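Local atomic coordinates of ethanolamine kinase Pv091845 (Plasmodium vivax, PDB entry 2QG7), a protein that probably phosphorylates ethanolamine, the first of three steps that make phosphatidylethanolamine from it. Residues 279-289 and 408-419; 119-127 and 137-145. All coordinates share one frame; numbering follows the deposited sequence.

Interaction 1 of 2, residues 279-289 and 408-419; sequences VESLCKRENSP and REIQPFYICSHI
V279 lies level with C416, C283 with P412 and E286 with E409, judged by nearest CA atoms, as the end of helix 269-284 runs back along the 408-419 segment. The axes of the short helices 279-284 and 413-419 approach to 9.6 Å, and their directions differ by 141°. A type I beta turn from K284 to N287 continues from the helix; N287 has positive phi, and the chain goes on to S288.

V279 inserts both methyls: CG1 meets CB of C416, and CG2 lies 3.7 Å from CG2 of I415 and also reaches CD1 of I419. With chi1 at -78°, SG of C283 lies beside the backbone N. In this position it stands over the centre of the F413 ring, 3.8 Å from the centroid and almost on the ring normal, in a sulfur-aromatic contact. CB of C283 covers the same face as a CH-pi donor, 3.6 Å from CZ of F413. P412 touches SG and packs through CG on CG of E286, at 3.8 Å.

At the polar end, S288 OG donates to OE2 of E409 over 2.5 Å. It approaches on the anti side of the carboxylate, 31° out of its plane. OE2 also forms a salt bridge with R360, and S288 OG accepts from the backbone N of A361. These bonds tie this end to the start of helix 360-369. Helix 236-251 adds W237 against C283 and C416. The contact packs two roughly antiparallel helices in the helical C-terminal lobe of the choline/ethanolamine kinase fold.

Interaction 2 of 2, residues 119-127 and 137-145; sequences GITNILIKV and LIRLYGPKT
N122 to K126 pair with Y141 to L137 as an antiparallel beta hairpin, part of the five-stranded sheet of the kinase-like N-terminal lobe. I123 with L140 and I125 with I138 are hydrogen-bonded pairs. Each makes two backbone bonds, and I123 N to L140 O is 2.9 Å with an N-H...O angle of 171°. G142 N gives a weak bond to T121 O. The alternate pairs are non-hydrogen-bonded, and CA-H...O contacts such as L124 CA to I138 O, 3.4 Å, lie between the strands.

Apolar contacts join I123, I125, V127, I138 and L140 on one face. CD1 of I125 touches CD1 of L140 at 3.7 Å. V127 CG2 rests on I138 CG1, and C91 of helix 84-98 covers I125 and I138. On the opposite face, CD2 of L124 packs on CD2 of L137.

The R139 chain runs alongside L124 with CG anti to N (chi1 -171°), and the bend at chi3 turns the guanidinium face to L124. NH1 makes a salt bridge with E180 on the neighbouring strand. N122 OD1 approaches the guanidinium edge, 3.6 Å from NH2, with the two planes 82° apart. CD2 of L124 sits over the guanidinium centre, 3.8 Å above its plane.

How the interactions relate
From the N terminus the chain first reaches interaction 2. It closes a short hairpin loop, with nine residues between segments 119-127 and 137-145. Interaction 1 comes later and closes a much longer loop, with 118 residues between 279-289 and 408-419. The two are in series: neither nests in nor crosses the other. Interaction 2 joins neighbouring strands of the five-stranded sheet. Interaction 1 joins the end of helix 269-284 to the junction of helices 400-410 and 413-430. Their centres are 32 Å apart, on opposite sides of the chain's centre. Helix 413-430 links them: it begins in interaction 1, and further along W424 and Q428 touch T121.

Interaction 1 of 2, residues 279-289 and 408-419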
loop_
_atom_site.group_PDB
_atom_site.type_symbol
_atom_site.label_atom_id
_atom_site.label_comp_id
_atom_site.label_asym_id
_atom_site.label_seq_id
_atom_site.Cartn_x
_atom_site.Cartn_y
_atom_site.Cartn_z
ATOM N N VAL D 279 2.200 -3.928 23.737
ATOM C CA VAL D 279 3.015 -4.881 22.994
ATOM C C VAL D 279 4.244 -5.267 23.819
ATOM O O VAL D 279 4.514 -6.468 23.971
ATOM C CB VAL D 279 3.370 -4.381 21.545
ATOM C CG1 VAL D 279 4.329 -5.305 20.881
ATOM C CG2 VAL D 279 2.118 -4.367 20.699
ATOM N N GLU D 280 4.918 -4.250 24.379
ATOM C CA GLU D 280 6.046 -4.422 25.307
ATOM C C GLU D 280 5.757 -5.400 26.415
ATOM O O GLU D 280 6.559 -6.303 26.665
ATOM C CB GLU D 280 6.457 -3.096 25.932
ATOM C CG GLU D 280 7.800 -3.128 26.595
ATOM C CD GLU D 280 8.312 -1.739 26.913
ATOM O OE1 GLU D 280 7.689 -0.762 26.438
ATOM O OE2 GLU D 280 9.324 -1.603 27.654
ATOM N N SER D 281 4.611 -5.208 27.074
ATOM C CA SER D 281 4.119 -6.130 28.085
ATOM C C SER D 281 3.832 -7.541 27.562
ATOM O O SER D 281 4.179 -8.551 28.198
ATOM C CB SER D 281 2.878 -5.539 28.742
ATOM O OG SER D 281 2.395 -6.399 29.760
ATOM N N LEU D 282 3.215 -7.646 26.396
ATOM C CA LEU D 282 2.882 -8.982 25.912
ATOM C C LEU D 282 4.115 -9.766 25.437
ATOM O O LEU D 282 4.118 -10.994 25.434
ATOM C CB LEU D 282 1.836 -8.909 24.813
ATOM C CG LEU D 282 0.395 -8.728 25.237
ATOM C CD1 LEU D 282 -0.371 -8.123 24.093
ATOM C CD2 LEU D 282 -0.206 -10.059 25.574
ATOM N N CYS D 283 5.136 -9.030 25.005
ATOM C CA CYS D 283 6.355 -9.593 24.466
ATOM C C CYS D 283 7.282 -10.001 25.615
ATOM O O CYS D 283 7.935 -11.066 25.565
ATOM C CB CYS D 283 7.030 -8.594 23.497
ATOM S SG CYS D 283 6.260 -8.522 21.821
ATOM N N LYS D 284 7.336 -9.148 26.640
ATOM C CA LYS D 284 8.129 -9.402 27.829
ATOM C C LYS D 284 7.610 -10.588 28.666
ATOM O O LYS D 284 8.365 -11.217 29.393
ATOM C CB LYS D 284 8.261 -8.132 28.661
ATOM C CG LYS D 284 9.244 -7.134 28.077
ATOM C CD LYS D 284 9.409 -5.956 29.020
ATOM C CE LYS D 284 10.491 -5.006 28.561
ATOM N NZ LYS D 284 10.469 -3.749 29.366
ATOM N N ARG D 285 6.339 -10.914 28.545
ATOM C CA ARG D 285 5.760 -12.012 29.301
ATOM C C ARG D 285 6.090 -13.370 28.690
ATOM O O ARG D 285 5.733 -14.439 29.273
ATOM C CB ARG D 285 4.232 -11.846 29.442
ATOM C CG ARG D 285 3.411 -12.533 28.335
ATOM C CD ARG D 285 1.931 -12.610 28.717
ATOM N NE ARG D 285 1.260 -11.313 28.580
ATOM C CZ ARG D 285 0.892 -10.528 29.600
ATOM N NH1 ARG D 285 0.287 -9.360 29.348
ATOM N NH2 ARG D 285 1.123 -10.905 30.861
ATOM N N GLU D 286 6.739 -13.334 27.514
ATOM C CA GLU D 286 7.183 -14.568 26.853
ATOM C C GLU D 286 8.587 -14.967 27.318
ATOM O O GLU D 286 9.004 -16.062 27.045
ATOM C CB GLU D 286 7.135 -14.440 25.324
ATOM C CG GLU D 286 5.795 -14.146 24.726
ATOM C CD GLU D 286 4.807 -15.301 24.794
ATOM O OE1 GLU D 286 3.598 -15.017 24.648
ATOM O OE2 GLU D 286 5.207 -16.490 24.980
ATOM N N ASN D 287 9.271 -14.076 28.047
ATOM C CA ASN D 287 10.673 -14.241 28.489
ATOM C C ASN D 287 11.560 -14.860 27.386
ATOM O O ASN D 287 11.895 -16.085 27.405
ATOM C CB ASN D 287 10.806 -15.027 29.813
ATOM C CG ASN D 287 10.505 -14.163 31.055
ATOM O OD1 ASN D 287 9.333 -13.782 31.315
ATOM N ND2 ASN D 287 11.558 -13.894 31.864
ATOM N N SER D 288 11.908 -14.015 26.415
ATOM C CA SER D 288 12.736 -14.447 25.321
ATOM C C SER D 288 14.156 -14.032 25.654
ATOM O O SER D 288 14.416 -12.857 25.964
ATOM C CB SER D 288 12.257 -13.862 23.981
ATOM O OG SER D 288 12.995 -14.376 22.890
ATOM N N PRO D 289 15.088 -15.000 25.586
ATOM C CA PRO D 289 16.506 -14.728 25.851
ATOM C C PRO D 289 17.057 -13.601 24.973
ATOM O O PRO D 289 16.872 -13.615 23.767
ATOM C CB PRO D 289 17.187 -16.049 25.514
ATOM C CG PRO D 289 16.058 -17.076 25.555
ATOM C CD PRO D 289 14.833 -16.396 25.182
ATOM N N ARG D 408 5.271 -20.319 20.041
ATOM C CA ARG D 408 4.498 -19.460 20.918
ATOM C C ARG D 408 5.205 -18.152 21.267
ATOM O O ARG D 408 4.556 -17.102 21.403
ATOM C CB ARG D 408 4.182 -20.209 22.241
ATOM C CG ARG D 408 3.128 -21.333 22.146
ATOM C CD ARG D 408 1.755 -20.836 22.602
ATOM N NE ARG D 408 1.736 -20.488 24.040
ATOM C CZ ARG D 408 0.622 -20.217 24.735
ATOM N NH1 ARG D 408 0.705 -19.915 26.030
ATOM N NH2 ARG D 408 -0.583 -20.244 24.136
ATOM N N GLU D 409 6.521 -18.244 21.482
ATOM C CA GLU D 409 7.339 -17.136 21.974
ATOM C C GLU D 409 7.455 -15.993 20.966
ATOM O O GLU D 409 7.573 -14.822 21.355
ATOM C CB GLU D 409 8.725 -17.668 22.299
ATOM C CG GLU D 409 9.574 -16.770 23.179
ATOM C CD GLU D 409 11.000 -17.349 23.326
ATOM O OE1 GLU D 409 11.127 -18.433 23.959
ATOM O OE2 GLU D 409 11.992 -16.720 22.849
ATOM N N ILE D 410 7.443 -16.338 19.670
ATOM C CA ILE D 410 7.743 -15.352 18.608
ATOM C C ILE D 410 6.498 -14.564 18.202
ATOM O O ILE D 410 6.588 -13.521 17.541
ATOM C CB ILE D 410 8.406 -15.976 17.336
ATOM C CG1 ILE D 410 7.467 -16.967 16.644
ATOM C CG2 ILE D 410 9.732 -16.625 17.689
ATOM C CD1 ILE D 410 7.809 -17.239 15.186
ATOM N N GLN D 411 5.352 -15.059 18.652
ATOM C CA GLN D 411 4.026 -14.701 18.125
ATOM C C GLN D 411 3.621 -13.214 18.346
ATOM O O GLN D 411 3.180 -12.562 17.419
ATOM C CB GLN D 411 2.992 -15.718 18.648
ATOM C CG GLN D 411 2.027 -16.190 17.636
ATOM C CD GLN D 411 2.646 -16.907 16.497
ATOM O OE1 GLN D 411 2.222 -16.762 15.339
ATOM N NE2 GLN D 411 3.631 -17.735 16.806
ATOM N N PRO D 412 3.817 -12.665 19.555
ATOM C CA PRO D 412 3.555 -11.227 19.686
ATOM C C PRO D 412 4.642 -10.279 19.121
ATOM O O PRO D 412 4.451 -9.058 19.136
ATOM C CB PRO D 412 3.505 -11.037 21.206
ATOM C CG PRO D 412 4.395 -12.135 21.765
ATOM C CD PRO D 412 4.247 -13.296 20.832
ATOM N N PHE D 413 5.797 -10.806 18.702
ATOM C CA PHE D 413 6.889 -9.975 18.189
ATOM C C PHE D 413 6.645 -9.588 16.723
ATOM O O PHE D 413 7.310 -8.690 16.201
ATOM C CB PHE D 413 8.256 -10.673 18.339
ATOM C CG PHE D 413 8.752 -10.715 19.746
ATOM C CD1 PHE D 413 8.345 -11.737 20.615
ATOM C CD2 PHE D 413 9.624 -9.731 20.219
ATOM C CE1 PHE D 413 8.799 -11.772 21.885
ATOM C CE2 PHE D 413 10.096 -9.757 21.538
ATOM C CZ PHE D 413 9.670 -10.761 22.364
ATOM N N TYR D 414 5.696 -10.265 16.086
ATOM C CA TYR D 414 5.230 -9.895 14.772
ATOM C C TYR D 414 4.747 -8.425 14.733
ATOM O O TYR D 414 5.211 -7.608 13.899
ATOM C CB TYR D 414 4.100 -10.808 14.395
ATOM C CG TYR D 414 4.497 -12.075 13.698
ATOM C CD1 TYR D 414 4.750 -12.073 12.320
ATOM C CD2 TYR D 414 4.576 -13.299 14.402
ATOM C CE1 TYR D 414 5.080 -13.224 11.654
ATOM C CE2 TYR D 414 4.908 -14.487 13.729
ATOM C CZ TYR D 414 5.150 -14.432 12.360
ATOM O OH TYR D 414 5.479 -15.554 11.673
ATOM N N ILE D 415 3.836 -8.109 15.658
ATOM C CA ILE D 415 3.338 -6.748 15.861
ATOM C C ILE D 415 4.402 -5.771 16.318
ATOM O O ILE D 415 4.377 -4.593 15.963
ATOM C CB ILE D 415 2.174 -6.692 16.885
ATOM C CG1 ILE D 415 0.960 -7.499 16.365
ATOM C CG2 ILE D 415 1.728 -5.224 17.096
ATOM C CD1 ILE D 415 0.108 -7.950 17.547
ATOM N N CYS D 416 5.301 -6.257 17.136
ATOM C CA CYS D 416 6.440 -5.468 17.619
ATOM C C CYS D 416 7.378 -5.006 16.442
ATOM O O CYS D 416 7.854 -3.877 16.371
ATOM C CB CYS D 416 7.209 -6.339 18.628
ATOM S SG CYS D 416 8.556 -5.475 19.360
ATOM N N SER D 417 7.638 -5.933 15.539
ATOM C CA SER D 417 8.362 -5.682 14.319
ATOM C C SER D 417 7.624 -4.677 13.383
ATOM O O SER D 417 8.260 -3.822 12.783
ATOM C CB SER D 417 8.526 -7.030 13.614
ATOM O OG SER D 417 9.028 -6.857 12.322
ATOM N N HIS D 418 6.292 -4.777 13.281
ATOM C CA HIS D 418 5.486 -3.760 12.579
ATOM C C HIS D 418 5.609 -2.340 13.142
ATOM O O HIS D 418 5.749 -1.383 12.397
ATOM C CB HIS D 418 4.008 -4.168 12.553
ATOM C CG HIS D 418 3.739 -5.380 11.740
ATOM N ND1 HIS D 418 4.258 -5.551 10.471
ATOM C CD2 HIS D 418 3.002 -6.485 12.004
ATOM C CE1 HIS D 418 3.836 -6.705 9.974
ATOM N NE2 HIS D 418 3.071 -7.291 10.885
ATOM N N ILE D 419 5.514 -2.205 14.455
ATOM C CA ILE D 419 5.618 -0.918 15.081
ATOM C C ILE D 419 7.002 -0.320 14.925
ATOM O O ILE D 419 7.150 0.860 14.597
ATOM C CB ILE D 419 5.177 -0.987 16.568
ATOM C CG1 ILE D 419 3.687 -1.371 16.626
ATOM C CG2 ILE D 419 5.452 0.335 17.271
ATOM C CD1 ILE D 419 3.122 -1.749 18.032
#

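Interaction 2 of 2, residues 119-127 and 137-145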
loop_
_atom_site.group_PDB
_atom_site.type_symbol
_atom_site.label_atom_id
_atom_site.label_comp_id
_atom_site.label_asym_id
_atom_site.label_seq_id
_atom_site.Cartn_x
_atom_site.Cartn_y
_atom_site.Cartn_z
ATOM N N GLY D 119 21.939 -1.597 0.137
ATOM C CA GLY D 119 20.753 -1.362 0.956
ATOM C C GLY D 119 19.846 -0.293 0.341
ATOM O O GLY D 119 19.706 -0.216 -0.897
ATOM N N ILE D 120 19.230 0.520 1.210
ATOM C CA ILE D 120 18.436 1.688 0.787
ATOM C C ILE D 120 19.006 2.971 1.372
ATOM O O ILE D 120 18.897 4.037 0.757
ATOM C CB ILE D 120 16.872 1.587 1.082
ATOM C CG1 ILE D 120 16.574 1.162 2.539
ATOM C CG2 ILE D 120 16.139 0.700 0.004
ATOM C CD1 ILE D 120 15.113 1.327 2.953
ATOM N N THR D 121 19.625 2.865 2.546
ATOM C CA THR D 121 20.166 4.043 3.225
ATOM C C THR D 121 21.703 4.205 3.079
ATOM O O THR D 121 22.312 5.110 3.667
ATOM C CB THR D 121 19.714 4.079 4.712
ATOM O OG1 THR D 121 20.228 2.928 5.410
ATOM C CG2 THR D 121 18.178 4.100 4.787
ATOM N N ASN D 122 22.307 3.318 2.285
ATOM C CA ASN D 122 23.745 3.281 2.043
ATOM C C ASN D 122 23.968 3.267 0.545
ATOM O O ASN D 122 23.059 2.900 -0.225
ATOM C CB ASN D 122 24.355 1.996 2.622
ATOM C CG ASN D 122 24.033 1.793 4.119
ATOM O OD1 ASN D 122 23.654 0.676 4.535
ATOM N ND2 ASN D 122 24.191 2.861 4.932
ATOM N N ILE D 123 25.178 3.673 0.144
ATOM C CA ILE D 123 25.654 3.474 -1.228
ATOM C C ILE D 123 26.834 2.507 -1.186
ATOM O O ILE D 123 27.794 2.730 -0.433
ATOM C CB ILE D 123 26.059 4.801 -1.890
ATOM C CG1 ILE D 123 24.918 5.816 -1.716
ATOM C CG2 ILE D 123 26.419 4.578 -3.356
ATOM C CD1 ILE D 123 25.328 7.310 -1.822
ATOM N N LEU D 124 26.733 1.427 -1.971
ATOM C CA LEU D 124 27.779 0.400 -2.044
ATOM C C LEU D 124 28.553 0.414 -3.357
ATOM O O LEU D 124 27.968 0.345 -4.442
ATOM C CB LEU D 124 27.209 -1.004 -1.808
ATOM C CG LEU D 124 26.935 -1.379 -0.356
ATOM C CD1 LEU D 124 26.172 -2.709 -0.275
ATOM C CD2 LEU D 124 28.235 -1.404 0.456
ATOM N N ILE D 125 29.877 0.487 -3.241
ATOM C CA ILE D 125 30.721 0.549 -4.419
ATOM C C ILE D 125 31.810 -0.507 -4.344
ATOM O O ILE D 125 32.665 -0.481 -3.441
ATOM C CB ILE D 125 31.332 1.967 -4.684
ATOM C CG1 ILE D 125 30.257 3.070 -4.582
ATOM C CG2 ILE D 125 32.080 2.005 -6.048
ATOM C CD1 ILE D 125 30.105 3.667 -3.157
ATOM N N LYS D 126 31.723 -1.430 -5.313
ATOM C CA LYS D 126 32.676 -2.519 -5.536
ATOM C C LYS D 126 33.941 -1.977 -6.238
ATOM O O LYS D 126 33.856 -1.289 -7.254
ATOM C CB LYS D 126 31.992 -3.599 -6.396
ATOM C CG LYS D 126 32.942 -4.621 -7.092
ATOM C CD LYS D 126 32.126 -5.681 -7.844
ATOM C CE LYS D 126 33.004 -6.931 -8.101
ATOM N NZ LYS D 126 32.322 -8.046 -8.838
ATOM N N VAL D 127 35.100 -2.279 -5.666
ATOM C CA VAL D 127 36.388 -1.812 -6.169
ATOM C C VAL D 127 37.180 -3.030 -6.637
ATOM O O VAL D 127 37.457 -3.924 -5.844
ATOM C CB VAL D 127 37.207 -1.070 -5.061
ATOM C CG1 VAL D 127 38.504 -0.487 -5.622
ATOM C CG2 VAL D 127 36.376 0.008 -4.400
ATOM N N LEU D 137 35.294 -3.144 -0.984
ATOM C CA LEU D 137 33.940 -2.586 -1.033
ATOM C C LEU D 137 33.935 -1.243 -0.309
ATOM O O LEU D 137 34.476 -1.127 0.815
ATOM C CB LEU D 137 32.941 -3.561 -0.381
ATOM C CG LEU D 137 31.438 -3.289 -0.453
ATOM C CD1 LEU D 137 30.944 -3.427 -1.882
ATOM C CD2 LEU D 137 30.662 -4.249 0.458
ATOM N N ILE D 138 33.357 -0.224 -0.951
ATOM C CA ILE D 138 33.207 1.050 -0.282
ATOM C C ILE D 138 31.749 1.233 0.094
ATOM O O ILE D 138 30.851 1.069 -0.739
ATOM C CB ILE D 138 33.718 2.248 -1.116
ATOM C CG1 ILE D 138 35.194 2.065 -1.473
ATOM C CG2 ILE D 138 33.522 3.557 -0.351
ATOM C CD1 ILE D 138 35.738 3.151 -2.381
ATOM N N ARG D 139 31.534 1.557 1.365
ATOM C CA ARG D 139 30.213 1.827 1.863
ATOM C C ARG D 139 30.158 3.274 2.316
ATOM O O ARG D 139 30.918 3.707 3.195
ATOM C CB ARG D 139 29.865 0.871 3.010
ATOM C CG ARG D 139 28.418 0.938 3.457
ATOM C CD ARG D 139 28.218 0.182 4.749
ATOM N NE ARG D 139 28.386 -1.261 4.581
ATOM C CZ ARG D 139 27.454 -2.093 4.107
ATOM N NH1 ARG D 139 27.734 -3.389 4.002
ATOM N NH2 ARG D 139 26.247 -1.650 3.732
ATOM N N LEU D 140 29.254 4.016 1.687
ATOM C CA LEU D 140 29.062 5.430 1.967
ATOM C C LEU D 140 27.705 5.593 2.614
ATOM O O LEU D 140 26.683 5.175 2.056
ATOM C CB LEU D 140 29.165 6.254 0.676
ATOM C CG LEU D 140 30.506 6.229 -0.079
ATOM C CD1 LEU D 140 30.371 6.953 -1.385
ATOM C CD2 LEU D 140 31.620 6.884 0.728
ATOM N N TYR D 141 27.704 6.182 3.804
ATOM C CA TYR D 141 26.477 6.349 4.585
ATOM C C TYR D 141 25.586 7.463 4.030
ATOM O O TYR D 141 26.091 8.428 3.439
ATOM C CB TYR D 141 26.796 6.633 6.063
ATOM C CG TYR D 141 27.868 5.763 6.708
ATOM C CD1 TYR D 141 27.994 4.398 6.385
ATOM C CD2 TYR D 141 28.734 6.308 7.678
ATOM C CE1 TYR D 141 28.965 3.616 6.982
ATOM C CE2 TYR D 141 29.707 5.529 8.288
ATOM C CZ TYR D 141 29.813 4.178 7.936
ATOM O OH TYR D 141 30.775 3.392 8.535
ATOM N N GLY D 142 24.263 7.323 4.228
ATOM C CA GLY D 142 23.311 8.398 3.899
ATOM C C GLY D 142 23.299 9.551 4.911
ATOM O O GLY D 142 24.186 9.648 5.776
ATOM N N PRO D 143 22.311 10.466 4.798
ATOM C CA PRO D 143 22.100 11.544 5.797
ATOM C C PRO D 143 21.252 11.084 7.008
ATOM O O PRO D 143 20.625 11.901 7.694
ATOM C CB PRO D 143 21.353 12.631 4.994
ATOM C CG PRO D 143 21.171 12.047 3.569
ATOM C CD PRO D 143 21.354 10.565 3.683
ATOM N N LYS D 144 21.239 9.773 7.250
ATOM C CA LYS D 144 20.509 9.167 8.359
ATOM C C LYS D 144 21.530 8.353 9.159
ATOM O O LYS D 144 21.531 7.118 9.141
ATOM C CB LYS D 144 19.384 8.280 7.807
ATOM C CG LYS D 144 18.542 8.935 6.669
ATOM C CD LYS D 144 18.363 7.959 5.479
ATOM C CE LYS D 144 17.458 8.519 4.367
ATOM N NZ LYS D 144 17.790 7.719 2.994
ATOM N N THR D 145 22.403 9.084 9.856
ATOM C CA THR D 145 23.673 8.534 10.369
ATOM C C THR D 145 23.749 8.454 11.912
ATOM O O THR D 145 24.610 7.746 12.463
ATOM C CB THR D 145 24.916 9.327 9.774
ATOM O OG1 THR D 145 26.160 8.597 10.036
ATOM C CG2 THR D 145 24.992 10.780 10.344
#